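Long-range contact in 2S Albumin protein (Dolichos, PDB 6IX1), which is a seed albumin of the hemopexin fold, probably serving as a storage protein and perhaps binding small ligands: residues I4-F18 / D172-F186. Residues are numbered along the deposited sequence; the frame is centred on the assembly and turned at random.
Sequences INAAFRSSRAYEVYF and DASFASHKEPEAYLF. With SO4 (sulfate ion), chain D.
His178 of 172-186 reaches across and lodges among residues 9-15. Its CB sits over the centre of the Tyr14 ring, 3.6 Å from the ring centroid. With CG anti to the carbonyl carbon (chi1 -73°), the imidazole slips between two layers: Tyr14 N and Ala13 CA lie over one face, and Arg9 CG packs on the other, 3.3 Å from CE1 of His178. ND1 is hydrogen-bonded to the hydroxyl of Tyr29. Glu15 O lies at the edge of the ring, in its plane, beside CE1, and at the tip NE2 donates to Ser10 O (2.8 Å). NE2 lies in the carbonyl plane of Ser10, but the bond is bent, its N-H...O angle 136°, and the oxygen is tilted from the ring plane. With the imidazole cut back to an alanine, Ser10 O would probably lose this donor, and a gap would be likely to open between Arg9 and Tyr14.

Arg9 returns the grip: bent at chi3, it lays its guanidinium against Ala176 CB, and NH1 donates to Ser177 O (3.0 Å) from above the carbonyl plane. NH1 also reaches Glu180 OE2 through a water.

These segments open the first and last four-stranded blades of a hemopexin-type β-propeller. Their innermost strands, 6-9 and 173-176, run side by side at 4° near the central axis, where a water accepts from both Ala7 N and Ser174 N.

Further along the blades, apolar side chains pack together. Val16 CG2 stands almost exactly on the normal of the Phe175 ring, 3.5 Å from its centroid. Phe18 CE1 meets Phe175 CE1 at 3.8 Å and also touches Phe186 CZ, while Ile4 CD1 lies over the Phe186 face.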
loop_
_atom_site.group_PDB
_atom_site.type_symbol
_atom_site.label_atom_id
_atom_site.label_comp_id
_atom_site.label_asym_id
_atom_site.label_seq_id
_atom_site.Cartn_x
_atom_site.Cartn_y
_atom_site.Cartn_z
ATOM N N ILE A 4 2.577 -7.903 6.914
ATOM C CA ILE A 4 1.867 -6.663 6.533
ATOM C C ILE A 4 0.949 -6.925 5.343
ATOM O O ILE A 4 1.447 -7.406 4.301
ATOM C CB ILE A 4 2.847 -5.499 6.344
ATOM C CG1 ILE A 4 3.603 -5.237 7.655
ATOM C CG2 ILE A 4 2.159 -4.258 5.863
ATOM C CD1 ILE A 4 4.792 -4.265 7.557
ATOM N N ASN A 5 -0.322 -6.622 5.449
ATOM C CA ASN A 5 -1.291 -6.821 4.391
ATOM C C ASN A 5 -1.529 -5.572 3.571
ATOM O O ASN A 5 -1.954 -5.742 2.418
ATOM C CB ASN A 5 -2.643 -7.299 4.929
ATOM C CG ASN A 5 -2.508 -8.541 5.725
ATOM O OD1 ASN A 5 -2.601 -8.578 6.951
ATOM N ND2 ASN A 5 -2.428 -9.638 5.000
ATOM N N ALA A 6 -1.275 -4.389 4.047
ATOM C CA ALA A 6 -1.403 -3.175 3.269
ATOM C C ALA A 6 -0.636 -2.046 3.914
ATOM O O ALA A 6 -0.438 -2.093 5.158
ATOM C CB ALA A 6 -2.877 -2.819 3.096
ATOM N N ALA A 7 -0.331 -1.016 3.176
ATOM C CA ALA A 7 0.267 0.188 3.758
ATOM C C ALA A 7 -0.107 1.408 2.951
ATOM O O ALA A 7 -0.412 1.304 1.724
ATOM C CB ALA A 7 1.769 -0.005 3.772
ATOM N N PHE A 8 -0.021 2.585 3.543
ATOM C CA PHE A 8 -0.042 3.823 2.757
ATOM C C PHE A 8 0.694 4.922 3.502
ATOM O O PHE A 8 0.844 4.885 4.739
ATOM C CB PHE A 8 -1.472 4.219 2.351
ATOM C CG PHE A 8 -2.412 4.695 3.427
ATOM C CD1 PHE A 8 -2.314 5.989 3.943
ATOM C CD2 PHE A 8 -3.368 3.827 3.892
ATOM C CE1 PHE A 8 -3.212 6.399 4.910
ATOM C CE2 PHE A 8 -4.291 4.286 4.839
ATOM C CZ PHE A 8 -4.178 5.553 5.371
ATOM N N ARG A 9 1.175 5.864 2.725
ATOM C CA ARG A 9 1.953 7.007 3.188
ATOM C C ARG A 9 1.020 8.114 3.659
ATOM O O ARG A 9 0.113 8.550 2.931
ATOM C CB ARG A 9 2.808 7.509 1.998
ATOM C CG ARG A 9 3.647 8.710 2.334
ATOM C CD ARG A 9 4.413 9.299 1.198
ATOM N NE ARG A 9 3.556 9.740 0.124
ATOM C CZ ARG A 9 4.034 10.180 -1.056
ATOM N NH1 ARG A 9 5.300 10.119 -1.336
ATOM N NH2 ARG A 9 3.145 10.539 -1.994
ATOM N N SER A 10 1.225 8.584 4.898
ATOM C CA SER A 10 0.384 9.645 5.432
ATOM C C SER A 10 0.785 10.982 4.805
ATOM O O SER A 10 1.924 11.230 4.449
ATOM C CB SER A 10 0.557 9.751 6.926
ATOM O OG SER A 10 -0.263 10.769 7.416
ATOM N N SER A 11 -0.191 11.907 4.807
ATOM C CA SER A 11 0.114 13.342 4.646
ATOM C C SER A 11 1.059 13.905 5.730
ATOM O O SER A 11 1.780 14.846 5.452
ATOM C CB SER A 11 -1.173 14.128 4.607
ATOM O OG SER A 11 -1.826 13.957 5.856
ATOM N N ARG A 12 1.128 13.250 6.870
ATOM C CA ARG A 12 2.043 13.692 7.946
ATOM C C ARG A 12 3.426 13.200 7.670
ATOM O O ARG A 12 3.590 11.953 7.391
ATOM C CB ARG A 12 1.500 13.164 9.269
ATOM C CG ARG A 12 0.189 13.832 9.699
ATOM C CD ARG A 12 0.339 15.278 10.039
ATOM N NE ARG A 12 -0.846 15.950 10.309
ATOM C CZ ARG A 12 -1.384 16.114 11.522
ATOM N NH1 ARG A 12 -0.879 15.474 12.552
ATOM N NH2 ARG A 12 -2.440 16.889 11.666
ATOM N N ALA A 13 4.423 14.044 7.744
ATOM C CA ALA A 13 5.773 13.697 7.321
ATOM C C ALA A 13 6.261 12.461 8.060
ATOM O O ALA A 13 6.191 12.346 9.290
ATOM C CB ALA A 13 6.714 14.854 7.486
ATOM N N TYR A 14 6.793 11.528 7.287
ATOM C CA TYR A 14 7.417 10.313 7.831
ATOM C C TYR A 14 6.506 9.498 8.733
ATOM O O TYR A 14 6.993 8.757 9.574
ATOM C CB TYR A 14 8.822 10.563 8.410
ATOM C CG TYR A 14 9.770 10.936 7.305
ATOM C CD1 TYR A 14 10.374 9.939 6.566
ATOM C CD2 TYR A 14 10.048 12.238 6.907
ATOM C CE1 TYR A 14 11.138 10.243 5.444
ATOM C CE2 TYR A 14 10.792 12.553 5.780
ATOM C CZ TYR A 14 11.381 11.542 5.060
ATOM O OH TYR A 14 12.180 11.792 3.966
ATOM N N GLU A 15 5.221 9.520 8.406
ATOM C CA GLU A 15 4.260 8.592 9.013
ATOM C C GLU A 15 3.722 7.616 7.941
ATOM O O GLU A 15 3.392 8.040 6.817
ATOM C CB GLU A 15 3.111 9.334 9.703
ATOM C CG GLU A 15 3.610 10.183 10.819
ATOM C CD GLU A 15 2.544 10.867 11.667
ATOM O OE1 GLU A 15 1.438 10.326 11.784
ATOM O OE2 GLU A 15 2.927 11.883 12.311
ATOM N N VAL A 16 3.568 6.370 8.370
ATOM C CA VAL A 16 3.041 5.292 7.523
ATOM C C VAL A 16 1.986 4.533 8.350
ATOM O O VAL A 16 2.101 4.381 9.577
ATOM C CB VAL A 16 4.139 4.343 6.987
ATOM C CG1 VAL A 16 4.935 3.647 8.123
ATOM C CG2 VAL A 16 3.548 3.278 6.068
ATOM N N TYR A 17 0.927 4.132 7.656
ATOM C CA TYR A 17 -0.071 3.228 8.215
ATOM C C TYR A 17 0.159 1.815 7.683
ATOM O O TYR A 17 0.286 1.641 6.468
ATOM C CB TYR A 17 -1.478 3.688 7.827
ATOM C CG TYR A 17 -1.935 4.987 8.444
ATOM C CD1 TYR A 17 -1.625 6.163 7.828
ATOM C CD2 TYR A 17 -2.620 5.061 9.654
ATOM C CE1 TYR A 17 -1.984 7.393 8.340
ATOM C CE2 TYR A 17 -3.012 6.293 10.168
ATOM C CZ TYR A 17 -2.653 7.479 9.527
ATOM O OH TYR A 17 -2.967 8.728 9.998
ATOM N N PHE A 18 0.241 0.856 8.572
ATOM C CA PHE A 18 0.371 -0.561 8.247
ATOM C C PHE A 18 -0.852 -1.305 8.735
ATOM O O PHE A 18 -1.179 -1.183 9.913
ATOM C CB PHE A 18 1.591 -1.227 8.877
ATOM C CG PHE A 18 2.939 -0.750 8.417
ATOM C CD1 PHE A 18 3.247 -0.692 7.112
ATOM C CD2 PHE A 18 3.941 -0.427 9.301
ATOM C CE1 PHE A 18 4.493 -0.315 6.676
ATOM C CE2 PHE A 18 5.205 -0.113 8.886
ATOM C CZ PHE A 18 5.485 -0.043 7.551
ATOM N N ASP A 172 2.880 -8.224 -1.485
ATOM C CA ASP A 172 1.788 -8.252 -0.495
ATOM C C ASP A 172 1.387 -6.851 -0.024
ATOM O O ASP A 172 0.242 -6.665 0.366
ATOM C CB ASP A 172 2.153 -9.104 0.706
ATOM C CG ASP A 172 2.176 -10.587 0.378
ATOM O OD1 ASP A 172 1.498 -11.025 -0.567
ATOM O OD2 ASP A 172 2.932 -11.291 1.062
ATOM N N ALA A 173 2.344 -5.908 0.052
ATOM C CA ALA A 173 2.010 -4.563 0.544
ATOM C C ALA A 173 3.107 -3.624 0.071
ATOM O O ALA A 173 4.238 -4.097 -0.219
ATOM C CB ALA A 173 1.892 -4.517 2.076
ATOM N N SER A 174 2.838 -2.339 0.036
ATOM C CA SER A 174 3.852 -1.378 -0.412
ATOM C C SER A 174 3.385 0.010 -0.011
ATOM O O SER A 174 2.212 0.233 0.075
ATOM C CB SER A 174 4.048 -1.460 -1.953
ATOM O OG SER A 174 2.786 -1.368 -2.666
ATOM N N PHE A 175 4.347 0.885 0.089
ATOM C CA PHE A 175 3.997 2.315 0.160
ATOM C C PHE A 175 5.140 3.167 -0.383
ATOM O O PHE A 175 6.317 2.799 -0.331
ATOM C CB PHE A 175 3.638 2.728 1.609
ATOM C CG PHE A 175 4.767 2.820 2.576
ATOM C CD1 PHE A 175 5.267 1.680 3.167
ATOM C CD2 PHE A 175 5.295 4.054 2.926
ATOM C CE1 PHE A 175 6.307 1.770 4.097
ATOM C CE2 PHE A 175 6.355 4.129 3.826
ATOM C CZ PHE A 175 6.874 3.010 4.383
ATOM N N ALA A 176 4.778 4.323 -0.878
ATOM C CA ALA A 176 5.766 5.277 -1.312
ATOM C C ALA A 176 6.364 5.997 -0.093
ATOM O O ALA A 176 5.633 6.360 0.826
ATOM C CB ALA A 176 5.074 6.336 -2.135
ATOM N N SER A 177 7.663 6.180 -0.116
ATOM C CA SER A 177 8.314 6.925 0.983
ATOM C C SER A 177 8.083 8.418 0.882
ATOM O O SER A 177 7.822 8.923 -0.214
ATOM C CB SER A 177 9.803 6.651 0.932
ATOM O OG SER A 177 10.452 7.246 1.992
ATOM N N HIS A 178 8.205 9.096 2.006
ATOM C CA HIS A 178 8.330 10.558 1.964
ATOM C C HIS A 178 9.627 11.013 1.311
ATOM O O HIS A 178 9.715 12.153 0.907
ATOM C CB HIS A 178 8.226 11.098 3.413
ATOM C CG HIS A 178 6.816 11.019 3.930
ATOM N ND1 HIS A 178 6.312 9.917 4.556
ATOM C CD2 HIS A 178 5.804 11.926 3.879
ATOM C CE1 HIS A 178 5.064 10.158 4.913
ATOM N NE2 HIS A 178 4.733 11.354 4.505
ATOM N N LYS A 179 10.589 10.105 1.316
ATOM C CA LYS A 179 11.855 10.399 0.636
ATOM C C LYS A 179 11.731 9.960 -0.812
ATOM O O LYS A 179 11.778 8.779 -1.127
ATOM C CB LYS A 179 13.012 9.705 1.314
ATOM C CG LYS A 179 14.383 9.983 0.735
ATOM C CD LYS A 179 15.493 9.219 1.420
ATOM C CE LYS A 179 16.825 9.309 0.711
ATOM N NZ LYS A 179 17.241 10.720 0.633
ATOM N N GLU A 180 11.394 10.886 -1.691
ATOM C CA GLU A 180 11.151 10.555 -3.104
ATOM C C GLU A 180 12.477 10.241 -3.744
ATOM O O GLU A 180 13.468 10.823 -3.337
ATOM C CB GLU A 180 10.481 11.716 -3.815
ATOM C CG GLU A 180 9.055 11.955 -3.342
ATOM C CD GLU A 180 8.378 12.979 -4.235
ATOM O OE1 GLU A 180 9.028 13.951 -4.590
ATOM O OE2 GLU A 180 7.224 12.844 -4.501
ATOM N N PRO A 181 12.548 9.347 -4.775
ATOM C CA PRO A 181 11.457 8.511 -5.277
ATOM C C PRO A 181 11.612 7.082 -4.767
ATOM O O PRO A 181 11.749 6.100 -5.506
ATOM C CB PRO A 181 11.766 8.530 -6.755
ATOM C CG PRO A 181 13.268 8.476 -6.818
ATOM C CD PRO A 181 13.771 9.171 -5.570
ATOM N N GLU A 182 11.634 6.951 -3.453
ATOM C CA GLU A 182 11.784 5.633 -2.819
ATOM C C GLU A 182 10.398 5.020 -2.542
ATOM O O GLU A 182 9.400 5.709 -2.358
ATOM C CB GLU A 182 12.650 5.675 -1.580
ATOM C CG GLU A 182 14.016 6.183 -1.870
ATOM C CD GLU A 182 15.032 6.185 -0.747
ATOM O OE1 GLU A 182 14.698 5.853 0.394
ATOM O OE2 GLU A 182 16.187 6.591 -1.074
ATOM N N ALA A 183 10.405 3.709 -2.435
ATOM C CA ALA A 183 9.219 2.938 -2.078
ATOM C C ALA A 183 9.629 1.703 -1.327
ATOM O O ALA A 183 10.737 1.216 -1.539
ATOM C CB ALA A 183 8.424 2.564 -3.290
ATOM N N TYR A 184 8.726 1.184 -0.504
ATOM C CA TYR A 184 8.957 -0.041 0.269
ATOM C C TYR A 184 8.004 -1.106 -0.278
ATOM O O TYR A 184 6.814 -0.850 -0.403
ATOM C CB TYR A 184 8.663 0.188 1.743
ATOM C CG TYR A 184 9.639 1.065 2.406
ATOM C CD1 TYR A 184 9.479 2.431 2.414
ATOM C CD2 TYR A 184 10.774 0.549 3.003
ATOM C CE1 TYR A 184 10.453 3.251 2.971
ATOM C CE2 TYR A 184 11.742 1.362 3.558
ATOM C CZ TYR A 184 11.552 2.727 3.622
ATOM O OH TYR A 184 12.488 3.572 4.149
ATOM N N LEU A 185 8.576 -2.280 -0.565
ATOM C CA LEU A 185 7.774 -3.423 -1.091
ATOM C C LEU A 185 7.916 -4.533 -0.020
ATOM O O LEU A 185 9.000 -4.816 0.469
ATOM C CB LEU A 185 8.344 -3.948 -2.424
ATOM C CG LEU A 185 8.619 -2.891 -3.488
ATOM C CD1 LEU A 185 9.135 -3.624 -4.722
ATOM C CD2 LEU A 185 7.332 -2.142 -3.859
ATOM N N PHE A 186 6.787 -5.122 0.286
ATOM C CA PHE A 186 6.722 -6.182 1.300
ATOM C C PHE A 186 6.142 -7.459 0.665
ATOM O O PHE A 186 5.215 -7.403 -0.102
ATOM C CB PHE A 186 5.774 -5.775 2.439
ATOM C CG PHE A 186 6.199 -4.537 3.173
ATOM C CD1 PHE A 186 5.868 -3.295 2.761
ATOM C CD2 PHE A 186 7.017 -4.625 4.251
ATOM C CE1 PHE A 186 6.339 -2.170 3.436
ATOM C CE2 PHE A 186 7.559 -3.565 4.951
ATOM C CZ PHE A 186 7.185 -2.312 4.530
HETATM S S SO4 D . 14.984 1.007 5.504
HETATM O O1 SO4 D . 16.117 1.086 6.359
HETATM O O2 SO4 D . 14.693 2.340 5.100
HETATM O O3 SO4 D . 13.901 0.508 6.180
HETATM O O4 SO4 D . 15.203 0.177 4.353
HETATM O O HOH W 1 1.391 -10.886 3.998
HETATM O O HOH W 2 -0.404 -1.749 0.182
HETATM O O HOH W 3 5.341 11.031 -4.156
#